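Local coordinates for cobalt-precorrin-5B C(1)-methyltransferase (Archaeoglobus fulgidus, PDB 1SR8), which probably catalyses the S-adenosylmethionine-dependent methylation of C-1 in cobalt-precorrin-5B, giving cobalt-precorrin-6A on the anaerobic route to adenosylcobalamin, at residues 5-10 / 218-223; 29-34 / 38-43; 91-96 / 100-105; 189-192 / 196-199. All blocks are in the same frame, centred on the assembly; numbering follows the deposited sequence.

Four contacts in one chain illustrate how local turns and one long-range closure are tied together by a few residues that serve more than one contact, Arg40 chief among them. Contacts 2 and 4, with centres about 7 Å apart, meet in the antiparallel sheet where strands 36-42 and 189-190 are neighbours; a salt bridge of Arg40 with Glu191 joins them. Contact 1 adds the N-terminal loop, touching contact 2 where Ile6 and Tyr9 pack on Arg40, and contact 4 where Ile6 meets Phe189. Contact 3 lies on the other side of the chain's centre from contact 1, about 11 Å away at the nearest atoms, yet joins contact 2 through Asp95 OD2 and Arg39 N, 2.7 Å apart.

Contact 1 (5-10 / 218-223); sequences PIELYR and KAWLYA
Trp220 reaches out from helix 217-226 and presents an edge of its indole to Glu7 and Leu8 in the N-terminal loop. The helix links strands 210-214 and 231-234, parallel neighbours in a sheet, so it forms the middle of a beta-alpha-beta unit; the loop, more than 200 residues earlier in the chain, closes against it. The ring stands away from the helix because its CG is anti to the backbone N (chi1 -177°). Near the ring plane, Glu7 O lies 3.3 Å from Trp220 CZ2, and it is 3.7 Å from Trp220 NE1, an edge-on approach of a carbonyl oxygen to polarised ring hydrogens. Further round the same edge, Leu8 CD2 comes in the plane to within 3.8 Å of Trp220 CH2, the leucine side chain crossing the indole at about a right angle. The extended Glu7 chain passes obliquely, its carboxylate turned 75° from the ring plane. That carboxylate is engaged elsewhere, OE1 in a salt bridge with Lys201 and OE2 accepting from the backbone N of Val234. Replacing Trp220 with an alanine would probably open a gap between helix and loop, leaving Leu8 CD2 without its apolar partner. At the five-membered end of the ring, the methylene Glu7 CG rests 3.6 Å from Trp220 NE1, whose own hydrogen bond, to Pro232 O, is weak.

Contact 2 (29-34 / 38-43); sequences LYILTE and LRRGIT
Tyr30, Ile31, Leu38 and Arg39 pair across an antiparallel beta hairpin, strands 30-33 and 36-42. In its backbone ladder Ile31 and Leu38 form a hydrogen-bonded pair, with Ile31 N reaching Leu38 O at 2.8 Å almost straight (176°) and Leu38 N returning to Ile31 O. Beyond the non-hydrogen-bonded pair Tyr30 and Arg39, Arg40 N binds Leu29 O at 2.9 Å. One water donates to Leu29 O; a second donates to Tyr30 O and accepts a weak bond from Arg40 NH1. Apolar packing brings Ile31 CB to 4.0 Å from Leu38 CB. On that face Thr33 CG2 also touches Leu38 CG. On the other, Tyr30 and Arg39 run side by side, the guanidinium plane 89° from the ring and Arg39 NH1 3.9 Å from the ring-edge atom Tyr30 CE2. Arg40 bends at chi2 (-138°), which helps lay its guanidinium across Ile31, whose CG1 sits 3.5 Å above the group's centre; NH1 binds Gly28 O, NE pairs with Glu191 and NH2 with Asp4. A leucine in its place would probably leave Asp4 and Glu191 without this cationic mate. Arg40 thus lays its flat face on an aliphatic side chain and turns its N-H rim to carboxylates and a carbonyl.

Contact 3 (91-96 / 100-105); sequences KFSGDH and VTNGII
Lys91 and Thr101 meet through a side-chain bond, Lys91 NZ donating to Thr101 OG1 at 2.8 Å. The lysine chain runs out fully extended from a chi1 of 159°, and this carries the ammonium past the threonine carbonyl, with Lys91 CD 3.6 Å from Thr101 O. Lys91 is also gripped at both backbone polar atoms. Its N donates to Ile104 O at 3.0 Å in a nearly straight bond (171°), and its O accepts from Gly103 N at 2.6 Å, a more bent one. A further first-shell bond comes from the amide of Asn102, where OD1 accepts from Ser93 N at 2.9 Å; the donor stands above the amide carbonyl plane, so the bond does not follow a lone pair. Beside it, Ser93 OG approaches Asn102 CB closely, at 3.1 Å.

The second shell explains these positions. Thr101 to Ile104 form a type II beta turn with Gly103, at positive phi, in its third place, and the turn directs Gly103 N and Ile104 O at Lys91. Ser93 begins a type II' turn ending at His96. Between the segments, Asp99 ties the group together: OD2 takes a salt bridge from Lys91 NZ and a hydrogen bond with Ser93 OG, while OD1 accepts from Thr101 N. Helix 44-57 flanks Lys91 through Thr44 and Thr47.

The buried ammonium is therefore held between a carboxylate and a hydroxyl, which would be expected to stabilise its positive charge and pin the two irregular segments that link strands 86-90 and 105-111.

Contact 4 (189-192 / 196-199); sequences FVEP and KLVE
The carboxylate of Glu191, whose CG lies 3.6 Å from Leu197 CD2, is gripped at both oxygens: OE1 by Arg40 of strand 36-42 and OE2 by Lys201 of helix 195-204, each in a salt bridge. The glutamate chain bends at chi2 (72°), folding the acid back so that OE2 passes 3.8 Å from Leu197 CD2. The two side chains cross at about a right angle, and the leucine methyl therefore meets the methylene and flank of a group whose charge is probably balanced by Arg40 and Lys201.

Leu197 carries the whole contact from the helix side. Chi1 of 179° swings its isobutyl group out from the helix toward the preceding loop, and CD2 comes to 3.2 Å from Pro192 O, while Leu197 CB stands 3.4 Å from that oxygen. The proline ring adds a looser apolar touch, Pro192 CG to Leu197 CD2 at 4.0 Å. Beyond the two segments, Leu197 also packs on Ile31 and Leu38, which share a face of the hairpin.

Strand 189-190 at the sheet edge thus passes through a short loop into helix 195-204, a strand-to-helix connection in which a first-turn leucine packs back on the loop and on the other two strands of the same antiparallel sheet.

Contact 1 (5-10 / 218-223)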
loop_
_atom_site.group_PDB
_atom_site.type_symbol
_atom_site.label_atom_id
_atom_site.label_comp_id
_atom_site.label_asym_id
_atom_site.label_seq_id
_atom_site.Cartn_x
_atom_site.Cartn_y
_atom_site.Cartn_z
ATOM N N PRO A 5 7.384 -10.966 -2.172
ATOM C CA PRO A 5 6.426 -10.981 -3.284
ATOM C C PRO A 5 6.025 -9.628 -3.867
ATOM O O PRO A 5 5.480 -9.568 -4.963
ATOM C CB PRO A 5 5.238 -11.740 -2.700
ATOM C CG PRO A 5 5.282 -11.375 -1.273
ATOM C CD PRO A 5 6.752 -11.462 -0.938
ATOM N N ILE A 6 6.301 -8.545 -3.151
ATOM C CA ILE A 6 5.937 -7.216 -3.629
ATOM C C ILE A 6 7.124 -6.423 -4.160
ATOM O O ILE A 6 7.122 -6.003 -5.325
ATOM C CB ILE A 6 5.247 -6.396 -2.517
ATOM C CG1 ILE A 6 3.956 -7.087 -2.093
ATOM C CG2 ILE A 6 4.929 -4.985 -3.011
ATOM C CD1 ILE A 6 3.368 -6.489 -0.855
ATOM N N GLU A 7 8.142 -6.224 -3.324
ATOM C CA GLU A 7 9.298 -5.462 -3.757
ATOM C C GLU A 7 10.339 -6.303 -4.475
ATOM O O GLU A 7 11.295 -5.769 -5.025
ATOM C CB GLU A 7 9.925 -4.728 -2.587
ATOM C CG GLU A 7 10.617 -3.467 -3.026
ATOM C CD GLU A 7 10.883 -2.518 -1.890
ATOM O OE1 GLU A 7 9.990 -2.313 -1.041
ATOM O OE2 GLU A 7 11.988 -1.952 -1.853
ATOM N N LEU A 8 10.164 -7.620 -4.444
ATOM C CA LEU A 8 11.039 -8.551 -5.158
ATOM C C LEU A 8 12.514 -8.731 -4.779
ATOM O O LEU A 8 13.272 -9.361 -5.522
ATOM C CB LEU A 8 10.949 -8.246 -6.657
ATOM C CG LEU A 8 9.803 -8.890 -7.447
ATOM C CD1 LEU A 8 8.535 -8.979 -6.631
ATOM C CD2 LEU A 8 9.581 -8.086 -8.708
ATOM N N TYR A 9 12.941 -8.191 -3.647
ATOM C CA TYR A 9 14.327 -8.377 -3.246
ATOM C C TYR A 9 14.422 -9.714 -2.525
ATOM O O TYR A 9 13.404 -10.335 -2.190
ATOM C CB TYR A 9 14.792 -7.242 -2.329
ATOM C CG TYR A 9 13.819 -6.904 -1.216
ATOM C CD1 TYR A 9 13.513 -7.831 -0.216
ATOM C CD2 TYR A 9 13.195 -5.656 -1.169
ATOM C CE1 TYR A 9 12.609 -7.527 0.800
ATOM C CE2 TYR A 9 12.288 -5.342 -0.155
ATOM C CZ TYR A 9 12.001 -6.283 0.824
ATOM O OH TYR A 9 11.103 -5.971 1.822
ATOM N N ARG A 10 15.650 -10.163 -2.299
ATOM C CA ARG A 10 15.884 -11.422 -1.616
ATOM C C ARG A 10 16.218 -11.175 -0.156
ATOM O O ARG A 10 16.783 -10.141 0.200
ATOM C CB ARG A 10 17.036 -12.169 -2.274
ATOM C CG ARG A 10 17.541 -13.323 -1.454
ATOM C CD ARG A 10 18.789 -13.938 -2.045
ATOM N NE ARG A 10 19.098 -15.189 -1.369
ATOM C CZ ARG A 10 19.919 -16.115 -1.848
ATOM N NH1 ARG A 10 20.528 -15.934 -3.013
ATOM N NH2 ARG A 10 20.115 -17.239 -1.170
ATOM N N LYS A 218 5.412 3.818 -8.037
ATOM C CA LYS A 218 5.487 4.254 -9.430
ATOM C C LYS A 218 6.936 4.434 -9.844
ATOM O O LYS A 218 7.317 4.045 -10.949
ATOM C CB LYS A 218 4.707 5.556 -9.637
ATOM C CG LYS A 218 3.241 5.438 -9.200
ATOM C CD LYS A 218 2.399 6.671 -9.552
ATOM C CE LYS A 218 1.274 6.889 -8.527
ATOM N NZ LYS A 218 0.338 5.726 -8.393
ATOM N N ALA A 219 7.734 5.009 -8.946
ATOM C CA ALA A 219 9.162 5.235 -9.181
ATOM C C ALA A 219 9.872 3.900 -9.351
ATOM O O ALA A 219 10.735 3.734 -10.219
ATOM C CB ALA A 219 9.769 5.988 -8.013
ATOM N N TRP A 220 9.496 2.955 -8.500
ATOM C CA TRP A 220 10.052 1.609 -8.497
ATOM C C TRP A 220 9.793 0.943 -9.843
ATOM O O TRP A 220 10.669 0.284 -10.394
ATOM C CB TRP A 220 9.393 0.808 -7.371
ATOM C CG TRP A 220 9.903 -0.593 -7.178
ATOM C CD1 TRP A 220 10.957 -0.986 -6.398
ATOM C CD2 TRP A 220 9.333 -1.792 -7.716
ATOM N NE1 TRP A 220 11.069 -2.353 -6.411
ATOM C CE2 TRP A 220 10.088 -2.875 -7.213
ATOM C CE3 TRP A 220 8.257 -2.055 -8.572
ATOM C CZ2 TRP A 220 9.799 -4.205 -7.536
ATOM C CZ3 TRP A 220 7.968 -3.377 -8.893
ATOM C CH2 TRP A 220 8.738 -4.439 -8.374
ATOM N N LEU A 221 8.580 1.113 -10.363
ATOM C CA LEU A 221 8.196 0.538 -11.646
ATOM C C LEU A 221 9.011 1.190 -12.746
ATOM O O LEU A 221 9.424 0.535 -13.701
ATOM C CB LEU A 221 6.704 0.764 -11.918
ATOM C CG LEU A 221 5.735 -0.105 -11.108
ATOM C CD1 LEU A 221 4.302 0.365 -11.305
ATOM C CD2 LEU A 221 5.877 -1.547 -11.538
ATOM N N TYR A 222 9.245 2.487 -12.605
ATOM C CA TYR A 222 10.022 3.208 -13.597
ATOM C C TYR A 222 11.441 2.671 -13.640
ATOM O O TYR A 222 11.971 2.399 -14.707
ATOM C CB TYR A 222 10.063 4.690 -13.265
ATOM C CG TYR A 222 10.699 5.522 -14.348
ATOM C CD1 TYR A 222 9.981 5.877 -15.497
ATOM C CD2 TYR A 222 12.016 5.972 -14.222
ATOM C CE1 TYR A 222 10.562 6.666 -16.491
ATOM C CE2 TYR A 222 12.606 6.757 -15.207
ATOM C CZ TYR A 222 11.876 7.104 -16.337
ATOM O OH TYR A 222 12.453 7.914 -17.295
ATOM N N ALA A 223 12.054 2.526 -12.473
ATOM C CA ALA A 223 13.420 2.019 -12.384
ATOM C C ALA A 223 13.524 0.593 -12.931
ATOM O O ALA A 223 14.509 0.241 -13.578
ATOM C CB ALA A 223 13.903 2.064 -10.931
#

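Contact 2 (29-34 / 38-43)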
loop_
_atom_site.group_PDB
_atom_site.type_symbol
_atom_site.label_atom_id
_atom_site.label_comp_id
_atom_site.label_asym_id
_atom_site.label_seq_id
_atom_site.Cartn_x
_atom_site.Cartn_y
_atom_site.Cartn_z
ATOM N N LEU A 29 2.360 -9.988 4.000
ATOM C CA LEU A 29 2.110 -9.333 5.278
ATOM C C LEU A 29 3.319 -9.249 6.220
ATOM O O LEU A 29 3.265 -8.567 7.247
ATOM C CB LEU A 29 0.916 -10.008 5.971
ATOM C CG LEU A 29 -0.425 -9.773 5.252
ATOM C CD1 LEU A 29 -1.458 -10.757 5.758
ATOM C CD2 LEU A 29 -0.898 -8.345 5.466
ATOM N N TYR A 30 4.415 -9.915 5.869
ATOM C CA TYR A 30 5.599 -9.860 6.713
ATOM C C TYR A 30 6.898 -9.570 5.980
ATOM O O TYR A 30 7.173 -10.134 4.914
ATOM C CB TYR A 30 5.773 -11.165 7.486
ATOM C CG TYR A 30 4.633 -11.488 8.413
ATOM C CD1 TYR A 30 3.476 -12.094 7.932
ATOM C CD2 TYR A 30 4.697 -11.157 9.764
ATOM C CE1 TYR A 30 2.410 -12.361 8.771
ATOM C CE2 TYR A 30 3.634 -11.419 10.615
ATOM C CZ TYR A 30 2.492 -12.018 10.111
ATOM O OH TYR A 30 1.409 -12.246 10.933
ATOM N N ILE A 31 7.680 -8.670 6.573
ATOM C CA ILE A 31 9.000 -8.306 6.077
ATOM C C ILE A 31 9.960 -8.893 7.114
ATOM O O ILE A 31 10.034 -8.432 8.255
ATOM C CB ILE A 31 9.232 -6.781 6.032
ATOM C CG1 ILE A 31 8.324 -6.127 4.994
ATOM C CG2 ILE A 31 10.685 -6.502 5.691
ATOM C CD1 ILE A 31 8.531 -4.632 4.869
ATOM N N LEU A 32 10.680 -9.927 6.717
ATOM C CA LEU A 32 11.622 -10.580 7.605
ATOM C C LEU A 32 12.807 -9.663 7.880
ATOM O O LEU A 32 13.311 -9.002 6.974
ATOM C CB LEU A 32 12.083 -11.883 6.955
ATOM C CG LEU A 32 13.251 -12.680 7.520
ATOM C CD1 LEU A 32 12.944 -13.164 8.927
ATOM C CD2 LEU A 32 13.504 -13.856 6.597
ATOM N N THR A 33 13.227 -9.601 9.140
ATOM C CA THR A 33 14.375 -8.786 9.516
ATOM C C THR A 33 15.466 -9.675 10.110
ATOM O O THR A 33 15.301 -10.895 10.246
ATOM C CB THR A 33 14.026 -7.698 10.557
ATOM O OG1 THR A 33 13.815 -8.303 11.838
ATOM C CG2 THR A 33 12.776 -6.950 10.140
ATOM N N GLU A 34 16.580 -9.042 10.458
ATOM C CA GLU A 34 17.732 -9.725 11.036
ATOM C C GLU A 34 17.314 -10.499 12.293
ATOM O O GLU A 34 17.756 -11.628 12.522
ATOM C CB GLU A 34 18.803 -8.683 11.375
ATOM C CG GLU A 34 20.232 -9.183 11.326
ATOM C CD GLU A 34 21.239 -8.041 11.311
ATOM O OE1 GLU A 34 21.197 -7.198 12.230
ATOM O OE2 GLU A 34 22.070 -7.986 10.381
ATOM N N LEU A 38 8.630 -7.654 10.515
ATOM C CA LEU A 38 7.978 -6.348 10.522
ATOM C C LEU A 38 6.646 -6.666 9.848
ATOM O O LEU A 38 6.601 -7.427 8.878
ATOM C CB LEU A 38 8.748 -5.305 9.706
ATOM C CG LEU A 38 9.810 -4.484 10.442
ATOM C CD1 LEU A 38 10.546 -3.581 9.462
ATOM C CD2 LEU A 38 9.150 -3.651 11.518
ATOM N N ARG A 39 5.563 -6.111 10.378
ATOM C CA ARG A 39 4.230 -6.366 9.839
ATOM C C ARG A 39 3.759 -5.297 8.842
ATOM O O ARG A 39 3.793 -4.103 9.132
ATOM C CB ARG A 39 3.219 -6.481 11.001
ATOM C CG ARG A 39 3.506 -7.619 11.997
ATOM C CD ARG A 39 2.971 -7.315 13.409
ATOM N NE ARG A 39 1.699 -7.976 13.729
ATOM C CZ ARG A 39 1.559 -9.261 14.079
ATOM N NH1 ARG A 39 2.618 -10.063 14.164
ATOM N NH2 ARG A 39 0.351 -9.752 14.353
ATOM N N ARG A 40 3.343 -5.737 7.658
ATOM C CA ARG A 40 2.809 -4.821 6.657
ATOM C C ARG A 40 1.328 -4.639 6.992
ATOM O O ARG A 40 0.724 -5.493 7.647
ATOM C CB ARG A 40 2.905 -5.416 5.247
ATOM C CG ARG A 40 4.291 -5.432 4.647
ATOM C CD ARG A 40 4.213 -5.033 3.185
ATOM N NE ARG A 40 5.519 -4.996 2.538
ATOM C CZ ARG A 40 6.170 -6.071 2.105
ATOM N NH1 ARG A 40 5.634 -7.274 2.252
ATOM N NH2 ARG A 40 7.354 -5.943 1.518
ATOM N N GLY A 41 0.740 -3.537 6.540
ATOM C CA GLY A 41 -0.673 -3.311 6.788
ATOM C C GLY A 41 -1.431 -3.458 5.486
ATOM O O GLY A 41 -0.868 -3.906 4.486
ATOM N N ILE A 42 -2.714 -3.111 5.498
ATOM C CA ILE A 42 -3.532 -3.166 4.292
ATOM C C ILE A 42 -3.963 -1.737 4.006
ATOM O O ILE A 42 -4.226 -0.963 4.931
ATOM C CB ILE A 42 -4.797 -4.048 4.457
ATOM C CG1 ILE A 42 -5.589 -3.613 5.697
ATOM C CG2 ILE A 42 -4.394 -5.519 4.507
ATOM C CD1 ILE A 42 -6.971 -4.243 5.806
ATOM N N THR A 43 -4.021 -1.379 2.730
ATOM C CA THR A 43 -4.414 -0.032 2.338
ATOM C C THR A 43 -5.924 0.203 2.476
ATOM O O THR A 43 -6.695 -0.729 2.690
ATOM C CB THR A 43 -4.068 0.224 0.872
ATOM O OG1 THR A 43 -4.688 -0.788 0.075
ATOM C CG2 THR A 43 -2.577 0.201 0.655
HETATM O O HOH W 1 1.003 -7.579 8.938
HETATM O O HOH W 2 5.891 -10.372 2.708
#

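Contact 3 (91-96 / 100-105)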
loop_
_atom_site.group_PDB
_atom_site.type_symbol
_atom_site.label_atom_id
_atom_site.label_comp_id
_atom_site.label_asym_id
_atom_site.label_seq_id
_atom_site.Cartn_x
_atom_site.Cartn_y
_atom_site.Cartn_z
ATOM N N LYS A 91 -9.112 -0.849 9.035
ATOM C CA LYS A 91 -7.820 -0.884 8.372
ATOM C C LYS A 91 -6.711 -0.976 9.415
ATOM O O LYS A 91 -6.797 -0.353 10.481
ATOM C CB LYS A 91 -7.590 0.387 7.559
ATOM C CG LYS A 91 -6.116 0.618 7.282
ATOM C CD LYS A 91 -5.831 1.876 6.514
ATOM C CE LYS A 91 -4.325 2.077 6.441
ATOM N NZ LYS A 91 -3.936 3.308 5.714
ATOM N N PHE A 92 -5.675 -1.753 9.117
ATOM C CA PHE A 92 -4.535 -1.846 10.022
ATOM C C PHE A 92 -3.290 -1.487 9.236
ATOM O O PHE A 92 -3.163 -1.849 8.066
ATOM C CB PHE A 92 -4.424 -3.239 10.657
ATOM C CG PHE A 92 -4.205 -4.363 9.685
ATOM C CD1 PHE A 92 -2.931 -4.654 9.209
ATOM C CD2 PHE A 92 -5.270 -5.179 9.301
ATOM C CE1 PHE A 92 -2.711 -5.746 8.367
ATOM C CE2 PHE A 92 -5.065 -6.273 8.460
ATOM C CZ PHE A 92 -3.778 -6.561 7.990
ATOM N N SER A 93 -2.383 -0.753 9.871
ATOM C CA SER A 93 -1.158 -0.317 9.209
ATOM C C SER A 93 0.112 -1.097 9.573
ATOM O O SER A 93 1.212 -0.672 9.245
ATOM C CB SER A 93 -0.945 1.175 9.483
ATOM O OG SER A 93 -2.092 1.926 9.103
ATOM N N GLY A 94 -0.033 -2.241 10.232
ATOM C CA GLY A 94 1.137 -3.015 10.601
ATOM C C GLY A 94 2.078 -2.213 11.481
ATOM O O GLY A 94 1.629 -1.479 12.361
ATOM N N ASP A 95 3.381 -2.323 11.248
ATOM C CA ASP A 95 4.339 -1.595 12.069
ATOM C C ASP A 95 4.710 -0.199 11.583
ATOM O O ASP A 95 5.762 0.335 11.937
ATOM C CB ASP A 95 5.599 -2.437 12.267
ATOM C CG ASP A 95 5.352 -3.626 13.168
ATOM O OD1 ASP A 95 4.895 -3.408 14.309
ATOM O OD2 ASP A 95 5.607 -4.775 12.748
ATOM N N HIS A 96 3.845 0.400 10.778
ATOM C CA HIS A 96 4.097 1.748 10.292
ATOM C C HIS A 96 4.159 2.643 11.532
ATOM O O HIS A 96 3.195 2.711 12.288
ATOM C CB HIS A 96 2.952 2.179 9.380
ATOM C CG HIS A 96 3.210 3.451 8.641
ATOM N ND1 HIS A 96 3.395 4.657 9.277
ATOM C CD2 HIS A 96 3.305 3.705 7.315
ATOM C CE1 HIS A 96 3.594 5.602 8.375
ATOM N NE2 HIS A 96 3.544 5.050 7.176
ATOM N N VAL A 100 -1.960 7.952 9.701
ATOM C CA VAL A 100 -3.148 8.654 10.194
ATOM C C VAL A 100 -4.489 7.929 10.055
ATOM O O VAL A 100 -5.411 8.206 10.822
ATOM C CB VAL A 100 -3.269 10.052 9.550
ATOM C CG1 VAL A 100 -3.528 9.922 8.065
ATOM C CG2 VAL A 100 -4.370 10.840 10.225
ATOM N N THR A 101 -4.608 7.010 9.094
ATOM C CA THR A 101 -5.856 6.275 8.910
ATOM C C THR A 101 -5.807 4.860 9.463
ATOM O O THR A 101 -6.690 4.049 9.191
ATOM C CB THR A 101 -6.295 6.202 7.424
ATOM O OG1 THR A 101 -5.295 5.542 6.645
ATOM C CG2 THR A 101 -6.528 7.591 6.872
ATOM N N ASN A 102 -4.773 4.548 10.233
ATOM C CA ASN A 102 -4.686 3.220 10.833
ATOM C C ASN A 102 -5.914 3.103 11.742
ATOM O O ASN A 102 -6.327 4.082 12.359
ATOM C CB ASN A 102 -3.389 3.091 11.646
ATOM C CG ASN A 102 -3.350 1.837 12.508
ATOM O OD1 ASN A 102 -3.588 0.727 12.038
ATOM N ND2 ASN A 102 -3.036 2.015 13.780
ATOM N N GLY A 103 -6.523 1.924 11.793
ATOM C CA GLY A 103 -7.694 1.743 12.637
ATOM C C GLY A 103 -8.998 2.363 12.146
ATOM O O GLY A 103 -10.031 2.224 12.800
ATOM N N ILE A 104 -8.975 3.038 10.997
ATOM C CA ILE A 104 -10.190 3.657 10.473
ATOM C C ILE A 104 -11.184 2.601 9.962
ATOM O O ILE A 104 -10.802 1.633 9.306
ATOM C CB ILE A 104 -9.851 4.664 9.351
ATOM C CG1 ILE A 104 -10.909 5.765 9.319
ATOM C CG2 ILE A 104 -9.778 3.959 8.001
ATOM C CD1 ILE A 104 -10.462 7.011 8.616
ATOM N N ILE A 105 -12.463 2.786 10.276
ATOM C CA ILE A 105 -13.485 1.837 9.859
ATOM C C ILE A 105 -14.066 2.072 8.469
ATOM O O ILE A 105 -14.357 3.202 8.075
ATOM C CB ILE A 105 -14.669 1.819 10.847
ATOM C CG1 ILE A 105 -14.242 1.197 12.177
ATOM C CG2 ILE A 105 -15.829 1.041 10.254
ATOM C CD1 ILE A 105 -13.962 -0.280 12.092
#

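Contact 4 (189-192 / 196-199)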
loop_
_atom_site.group_PDB
_atom_site.type_symbol
_atom_site.label_atom_id
_atom_site.label_comp_id
_atom_site.label_asym_id
_atom_site.label_seq_id
_atom_site.Cartn_x
_atom_site.Cartn_y
_atom_site.Cartn_z
ATOM N N PHE A 189 -0.882 -3.104 -0.118
ATOM C CA PHE A 189 -0.291 -3.222 1.213
ATOM C C PHE A 189 0.283 -1.901 1.693
ATOM O O PHE A 189 0.620 -1.029 0.884
ATOM C CB PHE A 189 0.833 -4.266 1.199
ATOM C CG PHE A 189 0.375 -5.655 0.843
ATOM C CD1 PHE A 189 0.168 -6.607 1.833
ATOM C CD2 PHE A 189 0.154 -6.012 -0.481
ATOM C CE1 PHE A 189 -0.252 -7.899 1.509
ATOM C CE2 PHE A 189 -0.265 -7.297 -0.819
ATOM C CZ PHE A 189 -0.469 -8.243 0.177
ATOM N N VAL A 190 0.386 -1.760 3.014
ATOM C CA VAL A 190 0.949 -0.564 3.625
ATOM C C VAL A 190 2.373 -0.900 4.074
ATOM O O VAL A 190 2.575 -1.809 4.873
ATOM C CB VAL A 190 0.112 -0.108 4.848
ATOM C CG1 VAL A 190 0.847 0.975 5.620
ATOM C CG2 VAL A 190 -1.225 0.427 4.389
ATOM N N GLU A 191 3.357 -0.189 3.531
ATOM C CA GLU A 191 4.753 -0.408 3.892
ATOM C C GLU A 191 4.927 0.146 5.312
ATOM O O GLU A 191 4.632 1.319 5.558
ATOM C CB GLU A 191 5.665 0.334 2.907
ATOM C CG GLU A 191 7.149 0.035 3.076
ATOM C CD GLU A 191 7.550 -1.363 2.607
ATOM O OE1 GLU A 191 6.663 -2.208 2.360
ATOM O OE2 GLU A 191 8.767 -1.622 2.491
ATOM N N PRO A 192 5.413 -0.689 6.263
ATOM C CA PRO A 192 5.622 -0.311 7.670
ATOM C C PRO A 192 6.799 0.614 7.953
ATOM O O PRO A 192 7.765 0.238 8.625
ATOM C CB PRO A 192 5.768 -1.654 8.364
ATOM C CG PRO A 192 6.519 -2.440 7.343
ATOM C CD PRO A 192 5.824 -2.088 6.039
ATOM N N LYS A 196 13.403 0.816 12.050
ATOM C CA LYS A 196 13.740 -0.588 11.877
ATOM C C LYS A 196 13.636 -1.002 10.408
ATOM O O LYS A 196 14.511 -1.701 9.895
ATOM C CB LYS A 196 12.816 -1.454 12.730
ATOM C CG LYS A 196 12.979 -2.965 12.528
ATOM C CD LYS A 196 14.320 -3.480 13.048
ATOM C CE LYS A 196 14.395 -5.010 13.000
ATOM N NZ LYS A 196 15.680 -5.509 13.594
ATOM N N LEU A 197 12.569 -0.576 9.735
ATOM C CA LEU A 197 12.395 -0.910 8.323
ATOM C C LEU A 197 13.482 -0.265 7.473
ATOM O O LEU A 197 14.061 -0.917 6.613
ATOM C CB LEU A 197 11.022 -0.456 7.804
ATOM C CG LEU A 197 10.748 -0.736 6.316
ATOM C CD1 LEU A 197 10.764 -2.243 6.065
ATOM C CD2 LEU A 197 9.406 -0.146 5.910
ATOM N N VAL A 198 13.753 1.018 7.708
ATOM C CA VAL A 198 14.776 1.715 6.933
ATOM C C VAL A 198 16.139 1.032 7.058
ATOM O O VAL A 198 16.860 0.919 6.067
ATOM C CB VAL A 198 14.913 3.204 7.353
ATOM C CG1 VAL A 198 16.052 3.858 6.593
ATOM C CG2 VAL A 198 13.626 3.954 7.057
ATOM N N GLU A 199 16.481 0.566 8.261
ATOM C CA GLU A 199 17.763 -0.105 8.499
ATOM C C GLU A 199 17.779 -1.494 7.899
ATOM O O GLU A 199 18.794 -1.938 7.348
ATOM C CB GLU A 199 18.041 -0.232 9.994
ATOM C CG GLU A 199 17.896 1.054 10.763
ATOM C CD GLU A 199 18.271 0.885 12.224
ATOM O OE1 GLU A 199 17.931 -0.179 12.803
ATOM O OE2 GLU A 199 18.893 1.818 12.786
#